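Local coordinates for protein BexL (Amycolatopsis orientalis, PDB 4XRW) that probably catalyses cyclisation and aromatisation of a polyketide chain, as a di-domain aromatase/cyclase of the type II polyketide synthase pathway to BE-7585A, at residues E23-D27 against V148-R153; A34-Y38 against A92-S96; P48-P52 against A158-V163. One frame throughout, in Å; residues are numbered along the deposited sequence.

Contact 1: residues E23-D27 against V148-R153; sequences EAEHD and VDTNSR
His26, on the first strand of the N-terminal helix-grip domain, reaches across to Asp149 on the long helix 138-166, which this fold lays against its antiparallel sheet. Strand 23-27 and helix segment 148-153 run nearly the same way, 25° apart, with their axes 9.1 Å from each other.

The polar link is a His-carboxylate hydrogen bond. His26 NE2 gives its hydrogen to Asp149 OD1 at 2.8 Å, almost straight, with the oxygen at the ring edge and met on its anti side, somewhat out of the carboxylate plane. Arg153 NE, 2.9 Å away, meets the same OD1 on the syn side, also tilted from that plane, in a salt bridge one turn along the helix. Two donors grip one carboxylate oxygen and probably limit how far the Asp149 carboxylate can turn. With an alanine here instead of His26, Asp149 would probably keep Arg153 as its one partner in this contact, and a gap would open over Ser152 CB.

Van der Waals contact fills in around the ring. Ser152 CB lies over one face, 3.8 Å from the His26 centroid, a CH-pi contact; the His26 ring in turn sets CD2 over the Arg153 guanidinium, the two planes nearly perpendicular. Two residues earlier on the strand, Ala24 CB meets Val148 CG1 loosely at 4.4 Å.

Ser152 OG is turned back beside its own backbone N (chi1 -64°), where it donates to Val148 O at 2.8 Å; Ser152 N reaches that carbonyl from the opposite face.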
# COMPACT_ATOMS: atom_id res chain seq x y z
N GLU A 23 -25.34 -12.73 -8.46
CA GLU A 23 -24.28 -13.33 -7.66
C GLU A 23 -23.15 -13.77 -8.58
O GLU A 23 -23.38 -14.19 -9.72
CB GLU A 23 -24.82 -14.53 -6.86
CG GLU A 23 -25.77 -14.13 -5.72
CD GLU A 23 -26.37 -15.32 -4.97
OE1 GLU A 23 -27.18 -16.06 -5.56
OE2 GLU A 23 -26.02 -15.50 -3.79
N ALA A 24 -21.91 -13.63 -8.11
CA ALA A 24 -20.77 -14.16 -8.84
C ALA A 24 -19.84 -14.83 -7.88
O ALA A 24 -19.88 -14.58 -6.67
CB ALA A 24 -20.04 -13.06 -9.58
N GLU A 25 -19.03 -15.74 -8.42
CA GLU A 25 -17.99 -16.41 -7.64
C GLU A 25 -16.79 -16.72 -8.51
O GLU A 25 -16.90 -17.25 -9.62
CB GLU A 25 -18.47 -17.71 -6.97
CG GLU A 25 -17.35 -18.31 -6.10
CD GLU A 25 -17.68 -19.58 -5.32
OE1 GLU A 25 -16.72 -20.36 -5.06
OE2 GLU A 25 -18.86 -19.78 -4.93
N HIS A 26 -15.63 -16.37 -7.97
CA HIS A 26 -14.35 -16.66 -8.57
C HIS A 26 -13.48 -17.37 -7.53
O HIS A 26 -13.67 -17.18 -6.32
CB HIS A 26 -13.69 -15.38 -9.06
CG HIS A 26 -14.46 -14.67 -10.12
ND1 HIS A 26 -15.52 -13.84 -9.85
CD2 HIS A 26 -14.30 -14.67 -11.47
CE1 HIS A 26 -15.99 -13.36 -10.99
NE2 HIS A 26 -15.27 -13.84 -11.98
N ASP A 27 -12.58 -18.23 -7.96
CA ASP A 27 -11.65 -18.81 -7.00
C ASP A 27 -10.26 -18.99 -7.60
O ASP A 27 -10.06 -18.83 -8.81
CB ASP A 27 -12.19 -20.13 -6.43
CG ASP A 27 -12.50 -21.14 -7.49
OD1 ASP A 27 -11.57 -21.52 -8.24
OD2 ASP A 27 -13.68 -21.54 -7.58
N VAL A 148 -17.10 -6.63 -12.42
CA VAL A 148 -16.84 -7.53 -11.31
C VAL A 148 -15.98 -8.70 -11.78
O VAL A 148 -15.02 -9.10 -11.10
CB VAL A 148 -18.16 -8.03 -10.67
CG1 VAL A 148 -17.91 -9.17 -9.67
CG2 VAL A 148 -18.90 -6.89 -10.03
N ASP A 149 -16.29 -9.22 -12.96
CA ASP A 149 -15.52 -10.36 -13.49
C ASP A 149 -14.05 -10.01 -13.73
O ASP A 149 -13.16 -10.75 -13.31
CB ASP A 149 -16.14 -10.88 -14.78
CG ASP A 149 -15.37 -12.07 -15.34
OD1 ASP A 149 -15.30 -13.10 -14.64
OD2 ASP A 149 -14.81 -11.97 -16.45
N THR A 150 -13.84 -8.93 -14.45
CA THR A 150 -12.52 -8.38 -14.74
C THR A 150 -11.78 -8.08 -13.42
O THR A 150 -10.64 -8.54 -13.20
CB THR A 150 -12.66 -7.08 -15.58
OG1 THR A 150 -13.21 -7.40 -16.87
CG2 THR A 150 -11.32 -6.39 -15.76
N ASN A 151 -12.42 -7.35 -12.52
CA ASN A 151 -11.74 -6.99 -11.29
C ASN A 151 -11.44 -8.18 -10.38
O ASN A 151 -10.36 -8.27 -9.82
CB ASN A 151 -12.54 -5.95 -10.51
CG ASN A 151 -11.72 -5.29 -9.44
OD1 ASN A 151 -10.87 -4.45 -9.74
ND2 ASN A 151 -11.92 -5.71 -8.19
N SER A 152 -12.40 -9.10 -10.24
CA SER A 152 -12.23 -10.26 -9.37
C SER A 152 -11.10 -11.16 -9.85
O SER A 152 -10.34 -11.66 -9.05
CB SER A 152 -13.50 -11.09 -9.27
OG SER A 152 -14.54 -10.36 -8.66
N ARG A 153 -11.00 -11.36 -11.16
CA ARG A 153 -9.93 -12.20 -11.69
C ARG A 153 -8.56 -11.59 -11.48
O ARG A 153 -7.62 -12.29 -11.11
CB ARG A 153 -10.16 -12.46 -13.18
CG ARG A 153 -11.34 -13.38 -13.46
CD ARG A 153 -11.58 -13.47 -14.97
NE ARG A 153 -12.72 -14.32 -15.24
CZ ARG A 153 -12.71 -15.65 -15.10
NH1 ARG A 153 -11.61 -16.27 -14.69
NH2 ARG A 153 -13.80 -16.36 -15.36

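Contact 2: residues A34-Y38 against A92-S96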
# COMPACT_ATOMS: atom_id res chain seq x y z
N ALA A 34 -4.48 -22.07 4.89
CA ALA A 34 -5.74 -21.33 4.99
C ALA A 34 -5.73 -20.28 6.09
O ALA A 34 -6.29 -19.19 5.93
CB ALA A 34 -6.89 -22.28 5.21
N ASP A 35 -5.11 -20.59 7.22
CA ASP A 35 -5.16 -19.67 8.35
C ASP A 35 -4.38 -18.39 8.07
O ASP A 35 -4.77 -17.29 8.50
CB ASP A 35 -4.65 -20.36 9.62
CG ASP A 35 -5.66 -21.37 10.20
OD1 ASP A 35 -6.84 -21.39 9.77
OD2 ASP A 35 -5.26 -22.14 11.10
N GLU A 36 -3.28 -18.52 7.33
CA GLU A 36 -2.45 -17.38 7.00
C GLU A 36 -3.09 -16.50 5.93
O GLU A 36 -3.04 -15.27 6.04
CB GLU A 36 -1.06 -17.85 6.55
CG GLU A 36 -0.08 -16.72 6.20
CD GLU A 36 0.18 -15.72 7.35
OE1 GLU A 36 -0.37 -15.89 8.47
OE2 GLU A 36 0.94 -14.75 7.13
N VAL A 37 -3.71 -17.12 4.92
CA VAL A 37 -4.39 -16.33 3.90
C VAL A 37 -5.53 -15.56 4.56
O VAL A 37 -5.70 -14.37 4.30
CB VAL A 37 -4.94 -17.20 2.76
CG1 VAL A 37 -5.75 -16.38 1.77
CG2 VAL A 37 -3.77 -17.89 2.04
N TYR A 38 -6.30 -16.24 5.40
CA TYR A 38 -7.38 -15.60 6.15
C TYR A 38 -6.84 -14.41 6.91
O TYR A 38 -7.42 -13.32 6.86
CB TYR A 38 -8.06 -16.55 7.13
CG TYR A 38 -9.08 -15.83 8.01
CD1 TYR A 38 -10.38 -15.63 7.57
CD2 TYR A 38 -8.72 -15.30 9.23
CE1 TYR A 38 -11.30 -14.94 8.34
CE2 TYR A 38 -9.64 -14.63 10.01
CZ TYR A 38 -10.92 -14.46 9.56
OH TYR A 38 -11.83 -13.77 10.35
N ALA A 92 -14.91 -20.10 10.57
CA ALA A 92 -15.30 -20.51 9.23
C ALA A 92 -14.35 -19.98 8.14
O ALA A 92 -14.48 -20.32 6.95
CB ALA A 92 -16.69 -20.04 8.96
N ARG A 93 -13.39 -19.15 8.56
CA ARG A 93 -12.49 -18.45 7.64
C ARG A 93 -13.33 -17.74 6.57
O ARG A 93 -13.10 -17.92 5.38
CB ARG A 93 -11.47 -19.42 7.01
CG ARG A 93 -10.62 -20.19 8.04
CD ARG A 93 -9.55 -21.03 7.37
NE ARG A 93 -8.99 -22.05 8.25
CZ ARG A 93 -9.53 -23.25 8.45
NH1 ARG A 93 -10.66 -23.60 7.84
NH2 ARG A 93 -8.94 -24.12 9.26
N ARG A 94 -14.31 -16.96 7.03
CA ARG A 94 -15.14 -16.16 6.12
C ARG A 94 -15.11 -14.69 6.52
O ARG A 94 -15.07 -14.36 7.72
CB ARG A 94 -16.60 -16.63 6.12
CG ARG A 94 -16.85 -18.00 5.49
CD ARG A 94 -18.29 -18.50 5.68
NE ARG A 94 -19.28 -18.03 4.69
CZ ARG A 94 -20.13 -17.01 4.87
NH1 ARG A 94 -20.12 -16.31 6.00
NH2 ARG A 94 -20.99 -16.69 3.91
N ILE A 95 -15.14 -13.83 5.52
CA ILE A 95 -15.20 -12.38 5.71
C ILE A 95 -16.26 -11.85 4.76
O ILE A 95 -16.10 -11.93 3.55
CB ILE A 95 -13.86 -11.69 5.41
CG1 ILE A 95 -12.75 -12.26 6.30
CG2 ILE A 95 -14.02 -10.17 5.64
CD1 ILE A 95 -11.42 -11.86 5.88
N SER A 96 -17.35 -11.31 5.30
CA SER A 96 -18.37 -10.62 4.52
C SER A 96 -18.04 -9.15 4.45
O SER A 96 -17.64 -8.57 5.46
CB SER A 96 -19.74 -10.81 5.16
OG SER A 96 -19.93 -12.16 5.50
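Arg93 reaches Asp35 of helix 34-42 with a chain extended from CG to NE, and NE ends 2.7 Å from Asp35 OD1. This salt bridge is also a nearly straight hydrogen bond. The oxygen lies in the guanidinium plane, and the N-H points at it nearly head-on down the C-O bond; carboxylate and guanidinium planes are 24° apart. Asp35 carries its carboxylate beside its own backbone N (chi1 -74°), which lets OD1 lean over to the arginine. Next to the bridge Ala34 CB packs on the arginine's aliphatic part, 3.6 Å from Arg93 CD.

Backbone shape helps to place the arginine. Arg93 has positive phi and, with Arg94, faces Asp89 in a G1 beta bulge, at the turn between strands 80-89 and 94-99 of the helix-grip sheet, where the return strand starts beside the first turn of the helix.

One turn on from Ala34, Tyr38 holds CG anti to its backbone N (chi1 174°), and the ring extends out from the helix across the bulge. Its CD1 comes to 3.5 Å from Arg93 CA, while CE1 meets Ile95 CG1 at 3.7 Å, the two side chains lying at a slant to each other. The end of the isoleucine joins in as well, with Ile95 CD1 at 3.9 Å from Tyr38 CE1.

Contact 3: residues P48-P52 against A158-V163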
# COMPACT_ATOMS: atom_id res chain seq x y z
N PRO A 48 -1.89 -3.56 1.81
CA PRO A 48 -1.02 -2.99 0.77
C PRO A 48 -0.03 -4.02 0.22
O PRO A 48 0.42 -3.92 -0.94
CB PRO A 48 -0.31 -1.83 1.49
CG PRO A 48 -1.38 -1.36 2.49
CD PRO A 48 -1.91 -2.71 3.02
N ARG A 49 0.29 -5.04 1.02
CA ARG A 49 1.25 -6.04 0.56
C ARG A 49 0.65 -7.07 -0.37
O ARG A 49 1.37 -7.66 -1.17
CB ARG A 49 1.88 -6.80 1.76
CG ARG A 49 2.28 -5.95 2.93
CD ARG A 49 2.81 -6.82 4.07
NE ARG A 49 3.41 -5.99 5.11
CZ ARG A 49 4.38 -6.39 5.92
NH1 ARG A 49 4.88 -7.62 5.82
NH2 ARG A 49 4.86 -5.56 6.84
N ILE A 50 -0.66 -7.31 -0.25
CA ILE A 50 -1.32 -8.37 -1.03
C ILE A 50 -2.30 -7.88 -2.09
O ILE A 50 -2.64 -8.63 -3.02
CB ILE A 50 -2.09 -9.33 -0.12
CG1 ILE A 50 -3.21 -8.62 0.64
CG2 ILE A 50 -1.15 -9.94 0.86
CD1 ILE A 50 -4.22 -9.58 1.32
N PHE A 51 -2.79 -6.65 -1.93
CA PHE A 51 -3.59 -5.97 -2.96
C PHE A 51 -2.82 -4.78 -3.54
O PHE A 51 -2.77 -3.71 -2.93
CB PHE A 51 -4.93 -5.48 -2.38
CG PHE A 51 -5.77 -6.59 -1.80
CD1 PHE A 51 -6.24 -7.62 -2.60
CD2 PHE A 51 -6.08 -6.62 -0.46
CE1 PHE A 51 -6.99 -8.64 -2.07
CE2 PHE A 51 -6.87 -7.65 0.08
CZ PHE A 51 -7.31 -8.65 -0.73
N PRO A 52 -2.25 -4.94 -4.73
CA PRO A 52 -1.39 -3.85 -5.25
C PRO A 52 -2.04 -2.46 -5.31
O PRO A 52 -1.33 -1.51 -5.04
CB PRO A 52 -1.02 -4.36 -6.65
CG PRO A 52 -1.00 -5.85 -6.47
CD PRO A 52 -2.16 -6.15 -5.57
N ALA A 158 -3.44 -11.41 -8.45
CA ALA A 158 -2.46 -10.62 -7.70
C ALA A 158 -2.36 -11.15 -6.26
O ALA A 158 -1.27 -11.19 -5.69
CB ALA A 158 -2.84 -9.14 -7.73
N LEU A 159 -3.47 -11.58 -5.68
CA LEU A 159 -3.45 -12.13 -4.34
C LEU A 159 -2.52 -13.35 -4.27
O LEU A 159 -1.68 -13.46 -3.37
CB LEU A 159 -4.84 -12.53 -3.88
CG LEU A 159 -4.95 -13.27 -2.55
CD1 LEU A 159 -4.76 -12.29 -1.40
CD2 LEU A 159 -6.26 -13.97 -2.43
N LYS A 160 -2.70 -14.27 -5.20
CA LYS A 160 -1.85 -15.47 -5.26
C LYS A 160 -0.38 -15.09 -5.44
O LYS A 160 0.48 -15.57 -4.71
CB LYS A 160 -2.32 -16.37 -6.41
CG LYS A 160 -1.44 -17.58 -6.67
CD LYS A 160 -1.95 -18.38 -7.87
CE LYS A 160 -1.03 -19.59 -8.17
NZ LYS A 160 -0.84 -20.45 -6.96
N HIS A 161 -0.09 -14.23 -6.42
CA HIS A 161 1.28 -13.81 -6.69
C HIS A 161 1.94 -13.20 -5.45
O HIS A 161 3.06 -13.58 -5.07
CB HIS A 161 1.28 -12.81 -7.83
CG HIS A 161 2.64 -12.34 -8.22
ND1 HIS A 161 3.43 -13.02 -9.12
CD2 HIS A 161 3.34 -11.24 -7.85
CE1 HIS A 161 4.57 -12.36 -9.28
NE2 HIS A 161 4.54 -11.28 -8.51
N ASN A 162 1.24 -12.27 -4.82
CA ASN A 162 1.82 -11.56 -3.68
C ASN A 162 1.85 -12.35 -2.39
O ASN A 162 2.82 -12.25 -1.64
CB ASN A 162 1.07 -10.26 -3.48
CG ASN A 162 1.23 -9.34 -4.64
OD1 ASN A 162 2.33 -9.17 -5.14
ND2 ASN A 162 0.14 -8.79 -5.11
N VAL A 163 0.82 -13.15 -2.12
CA VAL A 163 0.81 -13.92 -0.88
C VAL A 163 1.99 -14.86 -0.91
O VAL A 163 2.67 -15.05 0.09
CB VAL A 163 -0.50 -14.73 -0.67
CG1 VAL A 163 -0.35 -15.77 0.44
CG2 VAL A 163 -1.66 -13.80 -0.32
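Ile50 and Leu159 form the apolar centre, their side chains lying side by side and pointing the same way, with Ile50 CD1 3.9 Å from Leu159 CD1. Ile50 holds CG1 between its backbone N and carbonyl carbon (chi1 62°), a crowded position that sends CD1 to the leucine and leaves CG2 to face Val163 CG2 at 4.1 Å. Each branch of the isoleucine thus has its own partner, one turn of the long helix apart. Phe51 adds to this group from its own side: the ring covers Ile50 CG1 with one face, and CE1 comes to 4.3 Å from Leu159 CD1.

Further out, the Pro52 ring rests on the helix surface. Its CD packs against Ala158 CB at 3.8 Å, and CG lies 3.4 Å from Asn162 ND2, so the proline touches two residues one turn apart on the helix.

The polar edge belongs to Asn162. It carries CG beside its backbone N (chi1 -64°), turning ND2 toward the carbonyl of Ile50; the resulting hydrogen bond from Asn162 ND2 to Ile50 O is weak, 3.5 Å long. Nearby, Asn162 CB touches Arg49 O at 3.5 Å. The backbone where the short helix gives way to loop is thus held close to the side of the long helix, mostly by van der Waals contact.

Phe51 also stacks edge-to-face with Trp47, and its side chain lies near a bound MES molecule, probably from the crystallisation liquor. Lys249, on strand 245-250 of the second domain, hydrogen-bonds through NZ to both Pro48 O and Pro52 O, which places 48-52 on the side facing that domain. Val41 of helix 34-42 touches Ile50, while Val163 touches Leu40 of that helix and Val30 of strand 22-30.

All three contacts lie in the N-terminal one of two similar halves, each with a seven-stranded antiparallel sheet and a long helix. Contacts 1 and 3 share helix 138-166, their centres about 16 Å apart; contact 1 ties it to edge strand 22-30, contact 3 to the short helix 47-50. Contact 2, centre to centre about 18 Å from contact 1 and about 15 Å from contact 3, sets helix 34-42 against strand 94-99 of the same sheet. Along the chain contact 2 is nested within the loop closed by contact 1, whereas contact 3 alternates with both. Residues near the two ends of the domain are thereby brought together.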